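Local coordinates for protein fructosyl amine: oxygen oxidoreductase (Aspergillus fumigatus, PDB 3DJE) that deglycates fructosyl amino acids (Amadori products) oxidatively with a bound FAD as cofactor, as a fructosamine oxidase of the MSOX/MTOX family, at residues Asn70-Glu75 with Pro386-Glu391; Ile347-His350 with Leu356-Gly359; Pro306-Thr311 with Arg417-His422. All blocks are in the same frame, centred on the assembly; numbering follows the deposited sequence.

Contact 1: residues Asn70-Glu75 with Pro386-Glu391; sequences NEILAE and PQKIHE
I72 and I389 meet methyl to methyl: CG2 of I72 lies 3.9 Å from CD1 of I389, the two side chains set at a slant to each other. The same CD1 of I389 also faces L73, whose CD2 stands 4.4 Å away, so one methyl reaches toward two consecutive residues of helix 64-83. On I72 the two branches divide the work. CG2, set anti to the backbone N by chi1 of -68°, takes I389, while CD1 at the end of the other branch approaches the aliphatic part of K388, 4.3 Å from its CD. No hydrogen bond or salt bridge joins the two segments; the contact is small and apolar, burying 159 Å² in all.

K388 has an almost fully extended chain up to CE, which carries its methylenes alongside I72 and delivers NZ to a salt bridge with E68, one turn earlier on the same helix as I72. A salt bridge thus borders the apolar patch. Helix 387-393 starts directly after P386, its N-cap residue, whose O accepts the backbone N of H390 at 2.9 Å. On the other helix, N70 bonds through OD1 to R365 NH2 and through ND2 to E344 OE1; R365 lines the pocket of the bound FSA, so N70 is a second-shell partner of that site.

The two helices run steeply across each other, at 103° between segment axes and 11.1 Å apart, and the side chain of L73 is about 7 Å from that of W17, an FAD-binding residue at the start of helix 16-27.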
ATOM      1  N   ASN A  70       6.803  11.687 -10.050  1.00 16.13           N
ATOM      2  CA  ASN A  70       5.893  11.360  -8.950  1.00 16.94           C
ATOM      3  C   ASN A  70       4.756  12.368  -8.807  1.00 17.22           C
ATOM      4  O   ASN A  70       3.628  11.999  -8.461  1.00 17.15           O
ATOM      5  CB  ASN A  70       6.669  11.129  -7.658  1.00 17.69           C
ATOM      6  CG  ASN A  70       7.237   9.722  -7.596  1.00 19.12           C
ATOM      7  OD1 ASN A  70       6.546   8.789  -7.174  1.00 21.57           O
ATOM      8  ND2 ASN A  70       8.467   9.549  -8.071  1.00 19.43           N
ATOM      9  N   GLU A  71       5.035  13.628  -9.126  1.00 17.16           N
ATOM     10  CA  GLU A  71       3.990  14.663  -9.140  1.00 18.48           C
ATOM     11  C   GLU A  71       2.913  14.388 -10.189  1.00 17.91           C
ATOM     12  O   GLU A  71       1.713  14.580  -9.923  1.00 18.36           O
ATOM     13  CB  GLU A  71       4.608  16.042  -9.378  1.00 18.06           C
ATOM     14  CG  GLU A  71       5.283  16.615  -8.141  1.00 20.75           C
ATOM     15  CD  GLU A  71       5.917  17.980  -8.382  1.00 21.51           C
ATOM     16  OE1 GLU A  71       6.319  18.283  -9.533  1.00 26.51           O
ATOM     17  OE2 GLU A  71       6.021  18.742  -7.405  1.00 25.81           O
ATOM     18  N   ILE A  72       3.345  13.952 -11.370  1.00 17.38           N
ATOM     19  CA  ILE A  72       2.443  13.616 -12.466  1.00 16.82           C
ATOM     20  C   ILE A  72       1.511  12.481 -12.033  1.00 16.34           C
ATOM     21  O   ILE A  72       0.295  12.580 -12.192  1.00 15.94           O
ATOM     22  CB  ILE A  72       3.217  13.225 -13.740  1.00 16.89           C
ATOM     23  CG1 ILE A  72       3.944  14.451 -14.299  1.00 16.91           C
ATOM     24  CG2 ILE A  72       2.280  12.618 -14.804  1.00 17.58           C
ATOM     25  CD1 ILE A  72       4.891  14.133 -15.462  1.00 18.19           C
ATOM     26  N   LEU A  73       2.093  11.438 -11.444  1.00 15.56           N
ATOM     27  CA  LEU A  73       1.302  10.264 -11.060  1.00 15.57           C
ATOM     28  C   LEU A  73       0.388  10.579  -9.879  1.00 15.65           C
ATOM     29  O   LEU A  73      -0.749  10.094  -9.818  1.00 15.68           O
ATOM     30  CB  LEU A  73       2.209   9.067 -10.748  1.00 16.23           C
ATOM     31  CG  LEU A  73       3.067   8.564 -11.915  1.00 18.08           C
ATOM     32  CD1 LEU A  73       3.826   7.304 -11.508  1.00 20.46           C
ATOM     33  CD2 LEU A  73       2.240   8.313 -13.189  1.00 20.47           C
ATOM     34  N   ALA A  74       0.876  11.395  -8.944  1.00 15.23           N
ATOM     35  CA  ALA A  74       0.068  11.790  -7.785  1.00 15.80           C
ATOM     36  C   ALA A  74      -1.100  12.678  -8.200  1.00 15.98           C
ATOM     37  O   ALA A  74      -2.199  12.521  -7.677  1.00 15.67           O
ATOM     38  CB  ALA A  74       0.909  12.485  -6.735  1.00 16.32           C
ATOM     39  N   GLU A  75      -0.861  13.605  -9.131  1.00 15.91           N
ATOM     40  CA  GLU A  75      -1.944  14.480  -9.598  1.00 17.15           C
ATOM     41  C   GLU A  75      -3.076  13.649 -10.227  1.00 16.61           C
ATOM     42  O   GLU A  75      -4.257  13.908  -9.961  1.00 15.24           O
ATOM     43  CB  GLU A  75      -1.416  15.559 -10.547  1.00 17.57           C
ATOM     44  CG  GLU A  75      -2.315  16.794 -10.646  1.00 23.56           C
ATOM     45  CD  GLU A  75      -3.367  16.681 -11.735  1.00 30.35           C
ATOM     46  OE1 GLU A  75      -3.311  15.711 -12.530  1.00 33.29           O
ATOM     47  OE2 GLU A  75      -4.251  17.573 -11.808  1.00 34.11           O
ATOM     48  N   PRO A 386       4.610   7.684 -21.611  1.00 21.10           N
ATOM     49  CA  PRO A 386       5.553   8.726 -22.030  1.00 21.38           C
ATOM     50  C   PRO A 386       6.978   8.398 -21.592  1.00 21.61           C
ATOM     51  O   PRO A 386       7.180   7.864 -20.491  1.00 21.49           O
ATOM     52  CB  PRO A 386       5.059   9.969 -21.282  1.00 21.67           C
ATOM     53  CG  PRO A 386       3.648   9.685 -20.934  1.00 22.44           C
ATOM     54  CD  PRO A 386       3.581   8.209 -20.699  1.00 21.25           C
ATOM     55  N   GLN A 387       7.952   8.725 -22.440  1.00 21.82           N
ATOM     56  CA  GLN A 387       9.353   8.401 -22.178  1.00 22.04           C
ATOM     57  C   GLN A 387       9.809   8.846 -20.786  1.00 21.30           C
ATOM     58  O   GLN A 387      10.465   8.088 -20.070  1.00 20.43           O
ATOM     59  CB  GLN A 387      10.271   8.988 -23.270  1.00 22.73           C
ATOM     60  CG  GLN A 387      11.771   8.783 -23.024  1.00 26.23           C
ATOM     61  CD  GLN A 387      12.177   7.313 -22.984  1.00 31.25           C
ATOM     62  OE1 GLN A 387      12.683   6.773 -23.973  1.00 34.56           O
ATOM     63  NE2 GLN A 387      11.953   6.656 -21.845  1.00 32.03           N
ATOM     64  N   LYS A 388       9.464  10.077 -20.414  1.00 20.86           N
ATOM     65  CA  LYS A 388       9.838  10.640 -19.123  1.00 21.56           C
ATOM     66  C   LYS A 388       9.430   9.735 -17.955  1.00 20.22           C
ATOM     67  O   LYS A 388      10.220   9.492 -17.040  1.00 20.88           O
ATOM     68  CB  LYS A 388       9.213  12.035 -18.966  1.00 21.60           C
ATOM     69  CG  LYS A 388       9.453  12.698 -17.618  1.00 24.05           C
ATOM     70  CD  LYS A 388       8.646  13.993 -17.485  1.00 24.10           C
ATOM     71  CE  LYS A 388       9.093  14.818 -16.274  1.00 27.69           C
ATOM     72  NZ  LYS A 388      10.511  15.312 -16.394  1.00 30.90           N
ATOM     73  N   ILE A 389       8.201   9.233 -18.007  1.00 19.38           N
ATOM     74  CA  ILE A 389       7.669   8.385 -16.934  1.00 18.33           C
ATOM     75  C   ILE A 389       8.277   6.989 -17.047  1.00 17.94           C
ATOM     76  O   ILE A 389       8.746   6.417 -16.054  1.00 17.14           O
ATOM     77  CB  ILE A 389       6.127   8.337 -16.976  1.00 18.21           C
ATOM     78  CG1 ILE A 389       5.557   9.740 -16.723  1.00 19.93           C
ATOM     79  CG2 ILE A 389       5.574   7.312 -15.955  1.00 18.27           C
ATOM     80  CD1 ILE A 389       4.069   9.839 -16.930  1.00 22.41           C
ATOM     81  N   HIS A 390       8.307   6.474 -18.270  1.00 17.83           N
ATOM     82  CA  HIS A 390       8.875   5.153 -18.520  1.00 18.42           C
ATOM     83  C   HIS A 390      10.274   4.991 -17.935  1.00 18.87           C
ATOM     84  O   HIS A 390      10.584   3.964 -17.338  1.00 19.29           O
ATOM     85  CB  HIS A 390       8.904   4.849 -20.012  1.00 18.50           C
ATOM     86  CG  HIS A 390       9.541   3.536 -20.331  1.00 19.63           C
ATOM     87  ND1 HIS A 390       8.986   2.331 -19.957  1.00 19.49           N
ATOM     88  CD2 HIS A 390      10.702   3.238 -20.962  1.00 20.96           C
ATOM     89  CE1 HIS A 390       9.763   1.344 -20.370  1.00 21.16           C
ATOM     90  NE2 HIS A 390      10.817   1.867 -20.972  1.00 20.82           N
ATOM     91  N   GLU A 391      11.117   6.006 -18.102  1.00 19.54           N
ATOM     92  CA  GLU A 391      12.502   5.929 -17.636  1.00 20.83           C
ATOM     93  C   GLU A 391      12.611   5.615 -16.141  1.00 20.14           C
ATOM     94  O   GLU A 391      13.548   4.920 -15.705  1.00 21.08           O
ATOM     95  CB  GLU A 391      13.244   7.227 -17.984  1.00 22.02           C
ATOM     96  CG  GLU A 391      14.761   7.098 -18.051  1.00 27.25           C
ATOM     97  CD  GLU A 391      15.243   5.891 -18.864  1.00 31.88           C
ATOM     98  OE1 GLU A 391      14.692   5.608 -19.961  1.00 34.19           O
ATOM     99  OE2 GLU A 391      16.192   5.225 -18.390  1.00 35.23           O
TER

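Contact 2: residues Ile347-His350 with Leu356-Gly359; sequences IDRH and LVLG
D348 and L358 form the hydrogen-bonded pair of a short antiparallel bridge. L358 N reaches D348 O at 2.8 Å in a nearly straight bond (170°), arriving almost in line with the carbonyl. The return bond, D348 N to L358 O, is longer at 3.3 Å and more bent. Beyond the R349-V357 pair, H350 N binds L356 O at 3.0 Å, from above the carbonyl plane rather than on a lone pair. I347 with G359 and R349 with V357 are the flanking non-hydrogen-bonded pairs; here CA-H...O contacts fill in, as from I347 CA to L358 O at 3.3 Å.

Side-chain packing adds to these bonds. With I347, R349 and V357 on one face, CG1 of I347 lies 4.2 Å from G359 CA. The I347 side chain then packs on helix 373-382 through I373, L376 and I377. L358 CD2 reaches across to segment 347-350, a methyl lying 3.5 Å from the carbonyl oxygen D348 O, and meets the H350 ring at its edge. L356 CD2 approaches that ring obliquely and also touches H350 CB at 4.0 Å. H350 gains this place because CG stands anti to its backbone N (chi1 -167°).

Polar side chains are bound beyond the bridge. D348 OD2 accepts W395 N, and H350 ND1 pairs with the backbone N of Q352 and Y353, whose ring stacks on the imidazole.

With V357 and G359 also bonded to strand 212-215, strand 356-360 is paired along both sides; main-chain hydrogen bonds thus hold the hairpin at the edge of the FAD-binding Rossmann-type sheet, where I347 also bonds to I393.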
ATOM      1  N   ILE A 347       6.441  -0.834 -13.515  1.00 11.45           N
ATOM      2  CA  ILE A 347       5.304  -0.945 -14.423  1.00 12.08           C
ATOM      3  C   ILE A 347       5.879  -0.899 -15.825  1.00 12.32           C
ATOM      4  O   ILE A 347       6.394   0.137 -16.258  1.00 13.63           O
ATOM      5  CB  ILE A 347       4.272   0.205 -14.196  1.00 12.23           C
ATOM      6  CG1 ILE A 347       3.645   0.083 -12.794  1.00 11.67           C
ATOM      7  CG2 ILE A 347       3.218   0.232 -15.310  1.00 12.43           C
ATOM      8  CD1 ILE A 347       2.976   1.372 -12.288  1.00 12.95           C
ATOM      9  N   ASP A 348       5.857  -2.040 -16.509  1.00 11.57           N
ATOM     10  CA  ASP A 348       6.502  -2.162 -17.808  1.00 12.71           C
ATOM     11  C   ASP A 348       6.089  -3.478 -18.435  1.00 13.06           C
ATOM     12  O   ASP A 348       5.584  -4.377 -17.760  1.00 13.16           O
ATOM     13  CB  ASP A 348       8.022  -2.148 -17.623  1.00 12.58           C
ATOM     14  CG  ASP A 348       8.801  -1.758 -18.904  1.00 13.18           C
ATOM     15  OD1 ASP A 348       8.219  -1.496 -19.986  1.00 14.06           O
ATOM     16  OD2 ASP A 348      10.047  -1.710 -18.810  1.00 15.11           O
ATOM     17  N   ARG A 349       6.292  -3.580 -19.741  1.00 13.35           N
ATOM     18  CA  ARG A 349       6.316  -4.880 -20.389  1.00 14.99           C
ATOM     19  C   ARG A 349       7.604  -5.572 -19.977  1.00 15.19           C
ATOM     20  O   ARG A 349       8.633  -4.911 -19.775  1.00 15.94           O
ATOM     21  CB  ARG A 349       6.315  -4.708 -21.901  1.00 15.55           C
ATOM     22  CG  ARG A 349       5.354  -3.644 -22.344  1.00 20.66           C
ATOM     23  CD  ARG A 349       4.256  -4.170 -23.172  1.00 29.07           C
ATOM     24  NE  ARG A 349       4.445  -3.786 -24.563  1.00 32.55           N
ATOM     25  CZ  ARG A 349       5.130  -4.505 -25.447  1.00 36.33           C
ATOM     26  NH1 ARG A 349       5.694  -5.651 -25.083  1.00 37.92           N
ATOM     27  NH2 ARG A 349       5.248  -4.081 -26.702  1.00 35.26           N
ATOM     28  N   HIS A 350       7.554  -6.896 -19.857  1.00 14.86           N
ATOM     29  CA  HIS A 350       8.767  -7.663 -19.617  1.00 15.52           C
ATOM     30  C   HIS A 350       9.674  -7.572 -20.871  1.00 15.80           C
ATOM     31  O   HIS A 350       9.176  -7.644 -21.994  1.00 16.42           O
ATOM     32  CB  HIS A 350       8.428  -9.115 -19.290  1.00 15.57           C
ATOM     33  CG  HIS A 350       9.587  -9.878 -18.744  1.00 15.31           C
ATOM     34  ND1 HIS A 350      10.550 -10.449 -19.554  1.00 15.35           N
ATOM     35  CD2 HIS A 350       9.961 -10.133 -17.469  1.00 15.24           C
ATOM     36  CE1 HIS A 350      11.455 -11.045 -18.795  1.00 14.63           C
ATOM     37  NE2 HIS A 350      11.124 -10.862 -17.527  1.00 16.31           N
ATOM     38  N   LEU A 356       3.850 -10.467 -21.397  1.00 11.73           N
ATOM     39  CA  LEU A 356       3.757 -10.180 -19.955  1.00 11.83           C
ATOM     40  C   LEU A 356       3.875  -8.692 -19.646  1.00 11.61           C
ATOM     41  O   LEU A 356       4.758  -8.007 -20.180  1.00 10.98           O
ATOM     42  CB  LEU A 356       4.832 -10.955 -19.186  1.00 11.19           C
ATOM     43  CG  LEU A 356       4.861 -10.809 -17.656  1.00 11.65           C
ATOM     44  CD1 LEU A 356       3.597 -11.378 -17.034  1.00 11.89           C
ATOM     45  CD2 LEU A 356       6.105 -11.479 -17.056  1.00 13.45           C
ATOM     46  N   VAL A 357       2.982  -8.213 -18.777  1.00 11.20           N
ATOM     47  CA  VAL A 357       3.013  -6.834 -18.283  1.00 11.26           C
ATOM     48  C   VAL A 357       3.137  -6.881 -16.764  1.00 11.73           C
ATOM     49  O   VAL A 357       2.399  -7.609 -16.105  1.00 11.05           O
ATOM     50  CB  VAL A 357       1.736  -6.056 -18.669  1.00 11.31           C
ATOM     51  CG1 VAL A 357       1.839  -4.587 -18.232  1.00 12.42           C
ATOM     52  CG2 VAL A 357       1.513  -6.111 -20.188  1.00 13.63           C
ATOM     53  N   LEU A 358       4.076  -6.111 -16.229  1.00 11.73           N
ATOM     54  CA  LEU A 358       4.300  -6.005 -14.790  1.00 12.04           C
ATOM     55  C   LEU A 358       3.545  -4.813 -14.242  1.00 12.04           C
ATOM     56  O   LEU A 358       3.619  -3.734 -14.815  1.00 12.67           O
ATOM     57  CB  LEU A 358       5.796  -5.800 -14.480  1.00 12.75           C
ATOM     58  CG  LEU A 358       6.780  -6.970 -14.687  1.00 14.52           C
ATOM     59  CD1 LEU A 358       6.162  -8.307 -14.269  1.00 16.53           C
ATOM     60  CD2 LEU A 358       7.264  -7.007 -16.119  1.00 16.91           C
ATOM     61  N   GLY A 359       2.835  -4.994 -13.137  1.00 12.14           N
ATOM     62  CA  GLY A 359       2.276  -3.856 -12.427  1.00 11.88           C
ATOM     63  C   GLY A 359       2.528  -4.071 -10.955  1.00 12.56           C
ATOM     64  O   GLY A 359       1.664  -4.570 -10.239  1.00 11.94           O
TER

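Contact 3: residues Pro306-Thr311 with Arg417-His422; sequences PKEAET and RVMDFH
P306, M419, E308 and F421 share the small contact almost equally, about 30 Å² each. P306 CG lies 3.9 Å from F421 CE1, at the edge of the aromatic ring and near its plane, the two side chains crossing at about a right angle. F421 also stacks with Y284 and meets F300 edge-to-face. P306 also touches V424 and W427, and it supplies the N-cap of helix 307-320, its O accepting E310 N at 3.1 Å.

The helix begins beside the large mixed sheet of the substrate-side domain, A309 touching T237 and D279. Strand 419-420 runs parallel to strand 274-289 there, held by backbone bonds of residue 419 to G283 and T285.

E308 and M419, a selenomethionine, run antiparallel alongside one another. M419 SE lies 3.8 Å from E308 OE2 and 4.2 Å from E308 OE1, a van der Waals approach to the carboxylate. E308 places CG between its backbone N and carbonyl carbon (chi1 61°), then extends toward M419; its OE2 is hydrogen-bonded to Y284 OH, the same tyrosine that stacks on F421.

Behind these residues the chain bends into a 3-10 turn. D420 OD2 accepts H422 N at 2.9 Å in an Asx turn, and on its syn side H422 ND1 at 2.7 Å.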
ATOM      1  N   PRO A 306       3.647  -8.920  15.968  1.00 15.86           N
ATOM      2  CA  PRO A 306       4.668  -9.238  16.987  1.00 16.28           C
ATOM      3  C   PRO A 306       4.447  -8.446  18.269  1.00 17.75           C
ATOM      4  O   PRO A 306       4.011  -7.294  18.213  1.00 17.25           O
ATOM      5  CB  PRO A 306       5.973  -8.791  16.319  1.00 16.18           C
ATOM      6  CG  PRO A 306       5.692  -8.907  14.838  1.00 15.95           C
ATOM      7  CD  PRO A 306       4.268  -8.443  14.719  1.00 15.34           C
ATOM      8  N   LYS A 307       4.764  -9.043  19.420  1.00 18.39           N
ATOM      9  CA  LYS A 307       4.613  -8.335  20.686  1.00 19.67           C
ATOM     10  C   LYS A 307       5.427  -7.043  20.732  1.00 19.56           C
ATOM     11  O   LYS A 307       4.976  -6.057  21.310  1.00 19.74           O
ATOM     12  CB  LYS A 307       4.935  -9.253  21.871  1.00 20.59           C
ATOM     13  CG  LYS A 307       3.844 -10.290  22.142  1.00 23.14           C
ATOM     14  CD  LYS A 307       2.806  -9.798  23.146  1.00 28.45           C
ATOM     15  CE  LYS A 307       3.233 -10.112  24.582  1.00 30.69           C
ATOM     16  NZ  LYS A 307       2.178  -9.777  25.589  1.00 33.64           N
ATOM     17  N   GLU A 308       6.604  -7.036  20.106  1.00 19.09           N
ATOM     18  CA  GLU A 308       7.428  -5.829  20.060  1.00 19.45           C
ATOM     19  C   GLU A 308       6.694  -4.695  19.327  1.00 18.47           C
ATOM     20  O   GLU A 308       6.825  -3.519  19.703  1.00 18.86           O
ATOM     21  CB  GLU A 308       8.802  -6.107  19.447  1.00 20.13           C
ATOM     22  CG  GLU A 308       8.767  -6.613  18.016  1.00 24.61           C
ATOM     23  CD  GLU A 308      10.102  -6.502  17.309  1.00 30.12           C
ATOM     24  OE1 GLU A 308      11.002  -5.769  17.808  1.00 33.57           O
ATOM     25  OE2 GLU A 308      10.245  -7.149  16.249  1.00 31.46           O
ATOM     26  N   ALA A 309       5.904  -5.065  18.312  1.00 17.33           N
ATOM     27  CA  ALA A 309       5.078  -4.094  17.577  1.00 16.74           C
ATOM     28  C   ALA A 309       3.965  -3.528  18.446  1.00 16.43           C
ATOM     29  O   ALA A 309       3.720  -2.320  18.441  1.00 16.38           O
ATOM     30  CB  ALA A 309       4.518  -4.714  16.286  1.00 16.39           C
ATOM     31  N   GLU A 310       3.298  -4.393  19.209  1.00 16.25           N
ATOM     32  CA  GLU A 310       2.354  -3.930  20.219  1.00 17.11           C
ATOM     33  C   GLU A 310       2.990  -2.909  21.169  1.00 16.73           C
ATOM     34  O   GLU A 310       2.382  -1.889  21.477  1.00 17.06           O
ATOM     35  CB  GLU A 310       1.792  -5.089  21.031  1.00 17.33           C
ATOM     36  CG  GLU A 310       0.969  -4.633  22.229  1.00 18.96           C
ATOM     37  CD  GLU A 310       0.267  -5.781  22.942  1.00 21.58           C
ATOM     38  OE1 GLU A 310       0.757  -6.928  22.856  1.00 26.14           O
ATOM     39  OE2 GLU A 310      -0.771  -5.537  23.596  1.00 23.83           O
ATOM     40  N   THR A 311       4.200  -3.194  21.645  1.00 17.58           N
ATOM     41  CA  THR A 311       4.897  -2.269  22.552  1.00 18.11           C
ATOM     42  C   THR A 311       5.105  -0.901  21.890  1.00 18.04           C
ATOM     43  O   THR A 311       4.877   0.140  22.512  1.00 17.92           O
ATOM     44  CB  THR A 311       6.232  -2.885  23.030  1.00 18.66           C
ATOM     45  OG1 THR A 311       5.935  -4.118  23.686  1.00 20.48           O
ATOM     46  CG2 THR A 311       6.959  -1.967  24.006  1.00 19.03           C
ATOM     47  N   ARG A 417      16.000  -0.431  11.878  1.00 19.15           N
ATOM     48  CA  ARG A 417      16.568  -1.527  11.111  1.00 19.61           C
ATOM     49  C   ARG A 417      15.414  -2.175  10.366  1.00 19.27           C
ATOM     50  O   ARG A 417      14.282  -2.186  10.865  1.00 17.72           O
ATOM     51  CB  ARG A 417      17.139  -2.614  12.027  1.00 20.10           C
ATOM     52  CG  ARG A 417      18.188  -2.191  13.007  1.00 22.60           C
ATOM     53  CD  ARG A 417      18.710  -3.427  13.727  1.00 26.32           C
ATOM     54  NE  ARG A 417      19.948  -3.160  14.456  1.00 29.58           N
ATOM     55  CZ  ARG A 417      21.163  -3.152  13.912  1.00 31.17           C
ATOM     56  NH1 ARG A 417      21.328  -3.381  12.614  1.00 32.16           N
ATOM     57  NH2 ARG A 417      22.222  -2.899  14.670  1.00 32.46           N
ATOM     58  N   VAL A 418      15.703  -2.742   9.201  1.00 19.15           N
ATOM     59  CA  VAL A 418      14.762  -3.673   8.576  1.00 19.65           C
ATOM     60  C   VAL A 418      14.815  -4.990   9.363  1.00 20.60           C
ATOM     61  O   VAL A 418      15.858  -5.668   9.414  1.00 20.76           O
ATOM     62  CB  VAL A 418      15.079  -3.903   7.079  1.00 19.13           C
ATOM     63  CG1 VAL A 418      14.057  -4.852   6.431  1.00 18.93           C
ATOM     64  CG2 VAL A 418      15.110  -2.576   6.322  1.00 18.57           C
HETATM   65  N   MSE A 419      13.693  -5.338   9.986  1.00 20.96           N
HETATM   66  CA  MSE A 419      13.607  -6.512  10.852  1.00 22.96           C
HETATM   67  C   MSE A 419      13.242  -7.769  10.068  1.00 21.02           C
HETATM   68  O   MSE A 419      13.054  -7.717   8.853  1.00 20.09           O
HETATM   69  CB  MSE A 419      12.597  -6.250  11.970  1.00 22.33           C
HETATM   70  CG  MSE A 419      12.964  -5.045  12.811  1.00 24.07           C
HETATM   71 SE   MSE A 419      11.497  -4.451  13.892  1.00 33.10          SE
HETATM   72  CE  MSE A 419      10.403  -3.680  12.472  1.00 26.15           C
ATOM     73  N   ASP A 420      13.174  -8.904  10.762  1.00 20.64           N
ATOM     74  CA  ASP A 420      12.777 -10.156  10.126  1.00 20.36           C
ATOM     75  C   ASP A 420      11.906 -10.997  11.050  1.00 20.48           C
ATOM     76  O   ASP A 420      12.160 -11.097  12.251  1.00 20.05           O
ATOM     77  CB  ASP A 420      14.007 -10.946   9.649  1.00 20.68           C
ATOM     78  CG  ASP A 420      13.650 -12.036   8.646  1.00 21.85           C
ATOM     79  OD1 ASP A 420      13.870 -11.833   7.434  1.00 22.02           O
ATOM     80  OD2 ASP A 420      13.137 -13.091   9.076  1.00 23.07           O
ATOM     81  N   PHE A 421      10.862 -11.594  10.483  1.00 19.99           N
ATOM     82  CA  PHE A 421       9.910 -12.367  11.272  1.00 20.82           C
ATOM     83  C   PHE A 421      10.523 -13.599  11.938  1.00 21.65           C
ATOM     84  O   PHE A 421       9.986 -14.090  12.932  1.00 21.83           O
ATOM     85  CB  PHE A 421       8.700 -12.761  10.416  1.00 20.16           C
ATOM     86  CG  PHE A 421       7.717 -11.633  10.196  1.00 19.26           C
ATOM     87  CD1 PHE A 421       7.048 -11.049  11.277  1.00 18.45           C
ATOM     88  CD2 PHE A 421       7.439 -11.171   8.908  1.00 18.76           C
ATOM     89  CE1 PHE A 421       6.129 -10.002  11.079  1.00 17.52           C
ATOM     90  CE2 PHE A 421       6.518 -10.114   8.703  1.00 18.85           C
ATOM     91  CZ  PHE A 421       5.864  -9.542   9.786  1.00 19.38           C
ATOM     92  N   HIS A 422      11.635 -14.089  11.387  1.00 23.21           N
ATOM     93  CA  HIS A 422      12.362 -15.205  12.013  1.00 24.92           C
ATOM     94  C   HIS A 422      12.888 -14.837  13.402  1.00 25.58           C
ATOM     95  O   HIS A 422      13.144 -15.721  14.224  1.00 25.92           O
ATOM     96  CB  HIS A 422      13.506 -15.700  11.120  1.00 25.40           C
ATOM     97  CG  HIS A 422      13.038 -16.416   9.891  1.00 27.52           C
ATOM     98  ND1 HIS A 422      12.836 -15.774   8.687  1.00 30.33           N
ATOM     99  CD2 HIS A 422      12.711 -17.715   9.687  1.00 29.82           C
ATOM    100  CE1 HIS A 422      12.414 -16.650   7.790  1.00 31.25           C
ATOM    101  NE2 HIS A 422      12.330 -17.835   8.371  1.00 32.05           N
TER

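Contacts 1 and 2 are neighbours, their centres 16 Å apart, and they touch where H390 CE1 comes within 3.3 Å of D348 OD1. Contact 2 falls within the chain that contact 1 spans, and both lie toward W17: I347 is about 4 Å and L73 about 7 Å from it, side chain to side chain. Contact 3 is on the opposite side of the chain's centre from contact 1, about 20 Å from either by nearest atoms, and its segments alternate in sequence with those of contact 1. The ligands lie between: FAD is about 7 Å from residue G359 and about 10 Å from the side chain of F421, while FSA is about 12 Å from the side chain of L73 and about 10 Å from that of M419.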